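Local coordinates for protein glycerol kinase, putative (Plasmodium falciparum, PDB 2W40) that probably catalyses the ATP-dependent phosphorylation of glycerol to sn-glycerol 3-phosphate, as a member of the FGGY family of carbohydrate kinases, at residues C[42-46]-C[106-110]; C[220-224]-C[295-299]. The contacts are given in a common frame with arbitrary orientation. Numbering follows the deposited sequence.

The two contacts follow one another along the chain, contact 1 closing before contact 2 opens. They lie on opposite sides of the chain's centre, about 32 Å apart between centres and about 21 Å between nearest atoms, so they do not touch. Contact 1 joins two loops of the N-terminal FGGY region, one leading into strand 46-47 and the other into helix 111-118. Contact 2 instead links the N-terminal to the C-terminal region: its loops adjoin strands 225-228 and 290-295, each an outermost strand of its own mixed sheet within the chain. One contact thus joins loops within one half of this actin-like kinase, while the other bridges its halves.

Contact 1: C[42-46]-C[106-110]; sequences PGWYE and LDTRV. With EDO (1,2-ethanediol), chain B; EDO (1,2-ethanediol), chain D.
An E46-D107-R109 salt-bridge network, combined with an Asx turn, joins two irregular loops. R109 NH2 donates to E46 OE2 at 2.8 Å and to D107 OD1 at 2.8 Å, so one guanidinium bridges two carboxylates. D107 (chi1 t) also accepts from R109 N through OD2 at 3.0 Å, closing the Asx turn just before helix 111-118, and from Y45 N through OD1 at 2.7 Å. A backbone-to-backbone hydrogen bond runs from T108 N to G43 O, 2.8 Å and almost linear. The end-to-end directions of 43-46 and 106-109 are 116° apart, with CA atoms nearest at G43-T108 (4.8 Å) and Y45-D107 (4.5 Å).

G43, at phi/psi 95/-15, suits its place because a CB would jam against the preceding carbonyl and crowd T108 OG1. R109 (chi1 p, chi2 t, chi3 p) lays its guanidinium flat on W44 (chi1 m), planes 17° apart, a cation-pi stack with R109 CZ 3.8 Å from the centroid of the W44 six-membered ring. Y100 OH bonds to both E46 and R109, and W145 of helix 140-149 makes a further cation-pi contact with R109.

Farther out, the Y45 ring (chi1 t) packs on L106 (chi1 m, chi2 t), its OH bonded to Q37. The L106 side chain lies about 4 Å from that of T270, which binds ADP in another structure of this protein, though none is bound here, and about 7 Å from a bound glycerol, placing this loop beside the nucleotide site; F373 of the second subunit also packs on L106. The closest apolar approach is Y45 CE1 to L106 CD1, 3.4 Å.

Contact 2: C[220-224]-C[295-299]; sequences KSNCS and YKFND. With EDO (1,2-ethanediol), chain E.
S221, F297 and C223 have the most surface covered where these two loops meet, with CA atoms nearest at S221-N298 (5.4 Å) and N222-F297 (4.8 Å). S221 points its CB toward the other loop; with chi1 p, its OG lies 3.0 Å from F297 O, and its CB is 3.4 Å from K296 O. A small hydroxyl side chain suits this tight spot and also meets water: water 2 donates to S221 OG (2.8 Å) and to D299 OD2 (2.9 Å), while water 1 joins S221 N (3.2 Å) to D299 OD1 (2.6 Å).

F297 turns its carbonyl to the neighbouring loop, where C223 N donates to F297 O at 2.9 Å. C223 (chi1 m) sets its sulfur obliquely beside the phenyl ring (chi1 m), SG 4.6 Å from the F297 ring centroid and 4.0 Å from F297 CD2. Being compact and apolar, cysteine fits this gap, and L451 of helix 443-455 packs against both C223 and F297.

Between S221 and C223, N222, phi/psi -70/-31 and chi1 m, grips K296 at both ends of its backbone: N222 N donates to K296 O (2.9 Å, 175°) and K296 N to N222 OD1 (2.9 Å, 170°). The amide side chain thus stands in for a peptide carbonyl, and its ND2 goes on to C245 O.

Lying away from the known ADP-binding residues, this is a contact between the two domains of the actin-like FGGY kinase fold, joining the loop before strand 225-228 to the loop after strand 290-295.

Contact 1: C[42-46]-C[106-110]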
ATOM      1  N   PRO C  42      -2.964  15.995  -5.920  1.00 13.22           N
ATOM      2  CA  PRO C  42      -3.888  15.226  -5.076  1.00 12.88           C
ATOM      3  C   PRO C  42      -5.317  15.776  -5.136  1.00 13.91           C
ATOM      4  O   PRO C  42      -5.565  16.982  -4.958  1.00 14.61           O
ATOM      5  CB  PRO C  42      -3.278  15.297  -3.667  1.00 13.56           C
ATOM      6  CG  PRO C  42      -1.868  15.443  -3.981  1.00 14.46           C
ATOM      7  CD  PRO C  42      -1.764  16.372  -5.137  1.00 14.65           C
ATOM      8  N   GLY C  43      -6.230  14.899  -5.546  1.00 12.55           N
ATOM      9  CA  GLY C  43      -7.634  15.289  -5.583  1.00 14.18           C
ATOM     10  C   GLY C  43      -8.099  15.790  -6.960  1.00 14.81           C
ATOM     11  O   GLY C  43      -9.307  15.720  -7.237  1.00 18.03           O
ATOM     12  N   TRP C  44      -7.183  16.117  -7.891  1.00 11.22           N
ATOM     13  CA  TRP C  44      -7.614  16.636  -9.184  1.00 10.09           C
ATOM     14  C   TRP C  44      -7.818  15.443 -10.109  1.00  9.60           C
ATOM     15  O   TRP C  44      -7.036  14.471 -10.096  1.00 11.42           O
ATOM     16  CB  TRP C  44      -6.530  17.508  -9.781  1.00 11.54           C
ATOM     17  CG  TRP C  44      -6.430  18.837  -9.118  1.00 10.71           C
ATOM     18  CD1 TRP C  44      -6.715  19.135  -7.804  1.00 11.49           C
ATOM     19  CD2 TRP C  44      -6.199  20.063  -9.771  1.00 11.32           C
ATOM     20  NE1 TRP C  44      -6.568  20.498  -7.594  1.00 15.29           N
ATOM     21  CE2 TRP C  44      -6.286  21.090  -8.791  1.00 12.67           C
ATOM     22  CE3 TRP C  44      -5.904  20.429 -11.092  1.00 13.82           C
ATOM     23  CZ2 TRP C  44      -6.107  22.413  -9.115  1.00 14.41           C
ATOM     24  CZ3 TRP C  44      -5.678  21.766 -11.385  1.00 15.42           C
ATOM     25  CH2 TRP C  44      -5.821  22.743 -10.396  1.00 13.21           C
ATOM     26  N   TYR C  45      -8.865  15.529 -10.938  1.00  9.52           N
ATOM     27  CA  TYR C  45      -9.198  14.493 -11.902  1.00  8.92           C
ATOM     28  C   TYR C  45      -9.897  15.199 -13.061  1.00  7.44           C
ATOM     29  O   TYR C  45     -11.011  15.722 -12.929  1.00  7.63           O
ATOM     30  CB  TYR C  45     -10.089  13.430 -11.290  1.00  8.61           C
ATOM     31  CG  TYR C  45     -10.000  12.054 -11.903  1.00  6.92           C
ATOM     32  CD1 TYR C  45      -9.737  10.893 -11.164  1.00 10.45           C
ATOM     33  CD2 TYR C  45     -10.206  11.903 -13.270  1.00  9.47           C
ATOM     34  CE1 TYR C  45      -9.792   9.589 -11.783  1.00 10.38           C
ATOM     35  CE2 TYR C  45     -10.244  10.667 -13.908  1.00  6.94           C
ATOM     36  CZ  TYR C  45     -10.054   9.502 -13.142  1.00  9.39           C
ATOM     37  OH  TYR C  45     -10.063   8.284 -13.687  1.00 10.39           O
ATOM     38  N   GLU C  46      -9.186  15.203 -14.205  1.00  7.75           N
ATOM     39  CA  GLU C  46      -9.648  15.848 -15.407  1.00  8.45           C
ATOM     40  C   GLU C  46      -9.570  14.944 -16.670  1.00  6.52           C
ATOM     41  O   GLU C  46      -8.774  13.964 -16.770  1.00  7.71           O
ATOM     42  CB  GLU C  46      -8.784  17.075 -15.681  1.00  7.35           C
ATOM     43  CG  GLU C  46      -8.818  18.104 -14.578  1.00  7.66           C
ATOM     44  CD  GLU C  46      -7.966  19.383 -14.763  1.00 10.74           C
ATOM     45  OE1 GLU C  46      -7.261  19.552 -15.759  1.00 11.14           O
ATOM     46  OE2 GLU C  46      -8.004  20.204 -13.823  1.00  9.72           O
ATOM     47  N   LEU C 106     -15.049  12.092 -10.259  1.00  7.46           N
ATOM     48  CA  LEU C 106     -14.041  11.629  -9.276  1.00  7.76           C
ATOM     49  C   LEU C 106     -13.138  12.733  -8.665  1.00  8.30           C
ATOM     50  O   LEU C 106     -12.444  12.474  -7.662  1.00  9.82           O
ATOM     51  CB  LEU C 106     -13.153  10.554  -9.892  1.00  7.41           C
ATOM     52  CG  LEU C 106     -13.738   9.139 -10.004  1.00  8.21           C
ATOM     53  CD1 LEU C 106     -12.846   8.245 -10.953  1.00 10.92           C
ATOM     54  CD2 LEU C 106     -13.925   8.493  -8.542  1.00  9.49           C
ATOM     55  N   ASP C 107     -13.174  13.932  -9.239  1.00  7.22           N
ATOM     56  CA  ASP C 107     -12.360  15.046  -8.749  1.00  7.08           C
ATOM     57  C   ASP C 107     -12.888  15.433  -7.367  1.00 10.10           C
ATOM     58  O   ASP C 107     -14.068  15.516  -7.147  1.00 10.29           O
ATOM     59  CB  ASP C 107     -12.482  16.241  -9.723  1.00  6.75           C
ATOM     60  CG  ASP C 107     -11.558  17.402  -9.402  1.00  8.83           C
ATOM     61  OD1 ASP C 107     -10.492  17.544 -10.062  1.00  8.61           O
ATOM     62  OD2 ASP C 107     -11.947  18.125  -8.462  1.00 10.84           O
ATOM     63  N   THR C 108     -11.958  15.752  -6.485  1.00  9.94           N
ATOM     64  CA  THR C 108     -12.333  16.183  -5.139  1.00  9.72           C
ATOM     65  C   THR C 108     -11.685  17.486  -4.661  1.00  9.95           C
ATOM     66  O   THR C 108     -11.616  17.751  -3.437  1.00 11.52           O
ATOM     67  CB  THR C 108     -11.955  15.070  -4.113  1.00 10.20           C
ATOM     68  OG1 THR C 108     -10.568  14.716  -4.214  1.00 15.50           O
ATOM     69  CG2 THR C 108     -12.830  13.838  -4.284  1.00 14.93           C
ATOM     70  N   ARG C 109     -11.238  18.325  -5.596  1.00  9.18           N
ATOM     71  CA  ARG C 109     -10.561  19.564  -5.264  1.00  9.50           C
ATOM     72  C   ARG C 109     -11.488  20.497  -4.509  1.00  9.38           C
ATOM     73  O   ARG C 109     -11.005  21.484  -3.870  1.00 11.36           O
ATOM     74  CB  ARG C 109     -10.032  20.294  -6.541  1.00  8.69           C
ATOM     75  CG  ARG C 109     -10.983  21.159  -7.263  1.00  8.85           C
ATOM     76  CD  ARG C 109     -10.518  21.557  -8.659  1.00 10.47           C
ATOM     77  NE  ARG C 109     -10.256  20.504  -9.585  1.00  9.51           N
ATOM     78  CZ  ARG C 109      -9.633  20.678 -10.723  1.00 11.23           C
ATOM     79  NH1 ARG C 109      -9.166  21.890 -11.083  1.00 10.90           N
ATOM     80  NH2 ARG C 109      -9.413  19.664 -11.501  1.00 10.26           N
ATOM     81  N   VAL C 110     -12.819  20.277  -4.655  1.00  8.85           N
ATOM     82  CA  VAL C 110     -13.757  21.191  -4.020  1.00 10.96           C
ATOM     83  C   VAL C 110     -14.080  20.855  -2.570  1.00 11.21           C
ATOM     84  O   VAL C 110     -15.045  21.451  -1.990  1.00 11.50           O
ATOM     85  CB  VAL C 110     -15.052  21.308  -4.879  1.00  9.46           C
ATOM     86  CG1 VAL C 110     -14.723  21.778  -6.359  1.00 11.15           C
ATOM     87  CG2 VAL C 110     -15.810  19.951  -4.886  1.00  9.28           C
TER
HETATM   88  C1  EDO B1514      -7.239  12.709  -8.119  1.00 21.31           C
HETATM   89  O1  EDO B1514      -5.941  12.686  -7.229  1.00 18.42           O
HETATM   90  C2  EDO B1514      -8.699  12.139  -7.792  1.00 28.33           C
HETATM   91  O2  EDO B1514      -9.887  12.726  -7.086  1.00 20.35           O
HETATM   92  C1  EDO D1509      -4.887  23.849 -14.923  1.00 31.03           C
HETATM   93  O1  EDO D1509      -5.606  24.411 -13.695  1.00 32.07           O
HETATM   94  C2  EDO D1509      -4.843  22.377 -15.512  1.00 31.32           C
HETATM   95  O2  EDO D1509      -5.964  21.884 -16.408  1.00 24.00           O

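Contact 2: C[220-224]-C[295-299]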
ATOM      1  N   LYS C 220     -34.512  17.735 -21.496  1.00  8.67           N
ATOM      2  CA  LYS C 220     -35.365  16.928 -22.355  1.00  8.09           C
ATOM      3  C   LYS C 220     -35.726  15.620 -21.679  1.00  8.24           C
ATOM      4  O   LYS C 220     -35.077  15.176 -20.773  1.00  8.60           O
ATOM      5  CB  LYS C 220     -34.637  16.573 -23.651  1.00  9.06           C
ATOM      6  CG  LYS C 220     -34.192  17.812 -24.492  1.00 12.06           C
ATOM      7  CD  LYS C 220     -35.109  18.204 -25.481  1.00 12.95           C
ATOM      8  CE  LYS C 220     -34.783  17.588 -26.817  1.00 13.01           C
ATOM      9  NZ  LYS C 220     -35.971  17.891 -27.702  1.00 15.18           N
ATOM     10  N   SER C 221     -36.746  14.970 -22.200  1.00  8.53           N
ATOM     11  CA  SER C 221     -37.042  13.580 -21.782  1.00  7.56           C
ATOM     12  C   SER C 221     -35.987  12.655 -22.440  1.00  6.04           C
ATOM     13  O   SER C 221     -35.167  13.066 -23.300  1.00  8.90           O
ATOM     14  CB  SER C 221     -38.500  13.183 -22.179  1.00  8.37           C
ATOM     15  OG  SER C 221     -38.585  13.115 -23.600  1.00  8.83           O
ATOM     16  N   ASN C 222     -35.929  11.421 -21.987  1.00  7.68           N
ATOM     17  CA  ASN C 222     -34.900  10.500 -22.443  1.00  8.19           C
ATOM     18  C   ASN C 222     -35.036  10.011 -23.911  1.00  7.70           C
ATOM     19  O   ASN C 222     -34.042   9.699 -24.541  1.00 10.42           O
ATOM     20  CB  ASN C 222     -34.784   9.266 -21.517  1.00  7.51           C
ATOM     21  CG  ASN C 222     -34.341   9.634 -20.095  1.00  9.54           C
ATOM     22  OD1 ASN C 222     -35.052   9.445 -19.105  1.00 11.62           O
ATOM     23  ND2 ASN C 222     -33.164  10.215 -20.024  1.00  8.13           N
ATOM     24  N   CYS C 223     -36.280   9.914 -24.400  1.00  8.39           N
ATOM     25  CA  CYS C 223     -36.551   9.656 -25.804  1.00  8.52           C
ATOM     26  C   CYS C 223     -37.014  11.019 -26.385  1.00  9.61           C
ATOM     27  O   CYS C 223     -38.036  11.559 -25.986  1.00 10.37           O
ATOM     28  CB  CYS C 223     -37.697   8.685 -25.869  1.00 10.97           C
ATOM     29  SG  CYS C 223     -37.379   7.040 -25.257  1.00 12.82           S
ATOM     30  N   SER C 224     -36.294  11.565 -27.343  1.00  8.37           N
ATOM     31  CA  SER C 224     -36.586  12.927 -27.822  1.00  7.98           C
ATOM     32  C   SER C 224     -35.881  13.214 -29.136  1.00  8.93           C
ATOM     33  O   SER C 224     -35.104  12.435 -29.572  1.00 11.10           O
ATOM     34  CB  SER C 224     -36.263  13.974 -26.711  1.00 10.18           C
ATOM     35  OG  SER C 224     -36.980  15.211 -26.941  1.00  9.85           O
ATOM     36  N   TYR C 295     -35.762   7.438 -14.960  1.00  9.90           N
ATOM     37  CA  TYR C 295     -35.976   7.738 -16.383  1.00  9.15           C
ATOM     38  C   TYR C 295     -37.301   8.486 -16.498  1.00 10.01           C
ATOM     39  O   TYR C 295     -38.153   8.399 -15.615  1.00  9.89           O
ATOM     40  CB  TYR C 295     -35.934   6.433 -17.224  1.00 11.03           C
ATOM     41  CG  TYR C 295     -36.808   5.302 -16.671  1.00 10.89           C
ATOM     42  CD1 TYR C 295     -38.195   5.311 -16.852  1.00 14.91           C
ATOM     43  CD2 TYR C 295     -36.278   4.322 -15.867  1.00 14.56           C
ATOM     44  CE1 TYR C 295     -38.962   4.334 -16.254  1.00 14.54           C
ATOM     45  CE2 TYR C 295     -37.082   3.334 -15.312  1.00 11.00           C
ATOM     46  CZ  TYR C 295     -38.411   3.345 -15.526  1.00 11.46           C
ATOM     47  OH  TYR C 295     -39.251   2.333 -14.933  1.00 15.41           O
ATOM     48  N   LYS C 296     -37.492   9.147 -17.629  1.00  9.20           N
ATOM     49  CA  LYS C 296     -38.742   9.760 -18.066  1.00  9.31           C
ATOM     50  C   LYS C 296     -38.639   9.675 -19.553  1.00  9.51           C
ATOM     51  O   LYS C 296     -38.021  10.467 -20.163  1.00  9.64           O
ATOM     52  CB  LYS C 296     -38.868  11.236 -17.609  1.00 10.06           C
ATOM     53  CG  LYS C 296     -40.145  11.949 -18.054  1.00  9.14           C
ATOM     54  CD  LYS C 296     -40.189  13.372 -17.635  1.00 10.47           C
ATOM     55  CE  LYS C 296     -41.171  14.107 -18.446  1.00 12.24           C
ATOM     56  NZ  LYS C 296     -41.468  15.495 -18.003  1.00 12.81           N
ATOM     57  N   PHE C 297     -39.321   8.701 -20.145  1.00 10.83           N
ATOM     58  CA  PHE C 297     -39.143   8.511 -21.569  1.00  9.95           C
ATOM     59  C   PHE C 297     -39.667   9.715 -22.408  1.00 10.05           C
ATOM     60  O   PHE C 297     -38.974  10.172 -23.319  1.00  9.82           O
ATOM     61  CB  PHE C 297     -39.848   7.161 -22.054  1.00 12.08           C
ATOM     62  CG  PHE C 297     -39.105   5.903 -21.727  1.00 14.04           C
ATOM     63  CD1 PHE C 297     -38.308   5.774 -20.626  1.00 14.36           C
ATOM     64  CD2 PHE C 297     -39.234   4.787 -22.520  1.00 19.44           C
ATOM     65  CE1 PHE C 297     -37.676   4.609 -20.285  1.00 17.11           C
ATOM     66  CE2 PHE C 297     -38.548   3.612 -22.201  1.00 18.92           C
ATOM     67  CZ  PHE C 297     -37.796   3.523 -21.052  1.00 18.29           C
ATOM     68  N   ASN C 298     -40.948  10.038 -22.208  1.00 11.45           N
ATOM     69  CA  ASN C 298     -41.686  11.036 -22.958  1.00 11.82           C
ATOM     70  C   ASN C 298     -42.115  12.219 -22.103  1.00 12.09           C
ATOM     71  O   ASN C 298     -42.253  12.124 -20.876  1.00 11.58           O
ATOM     72  CB  ASN C 298     -42.939  10.397 -23.590  1.00 11.72           C
ATOM     73  CG  ASN C 298     -42.588   9.282 -24.579  1.00 16.15           C
ATOM     74  OD1 ASN C 298     -41.601   9.360 -25.363  1.00 14.85           O
ATOM     75  ND2 ASN C 298     -43.385   8.222 -24.540  1.00 20.55           N
ATOM     76  N   ASP C 299     -42.299  13.336 -22.799  1.00 12.89           N
ATOM     77  CA  ASP C 299     -42.613  14.614 -22.128  1.00 14.59           C
ATOM     78  C   ASP C 299     -43.829  14.575 -21.182  1.00 16.70           C
ATOM     79  O   ASP C 299     -43.801  15.169 -20.107  1.00 17.98           O
ATOM     80  CB  ASP C 299     -42.818  15.697 -23.189  1.00 13.19           C
ATOM     81  CG  ASP C 299     -41.544  16.008 -23.906  1.00 18.73           C
ATOM     82  OD1 ASP C 299     -40.543  16.022 -23.154  1.00 18.39           O
ATOM     83  OD2 ASP C 299     -41.527  16.223 -25.160  1.00 19.90           O
TER
HETATM   84  C1  EDO E1502     -38.244  16.527 -19.497  1.00 14.88           C
HETATM   85  O1  EDO E1502     -38.761  16.724 -18.140  1.00 12.27           O
HETATM   86  C2  EDO E1502     -39.015  17.387 -20.490  1.00 15.17           C
HETATM   87  O2  EDO E1502     -40.294  16.759 -20.595  1.00 15.66           O
HETATM   88  O   HOH W   1     -38.290  16.845 -24.230  1.00 13.88           O
HETATM   89  O   HOH W   2     -39.412  14.436 -25.984  1.00 17.90           O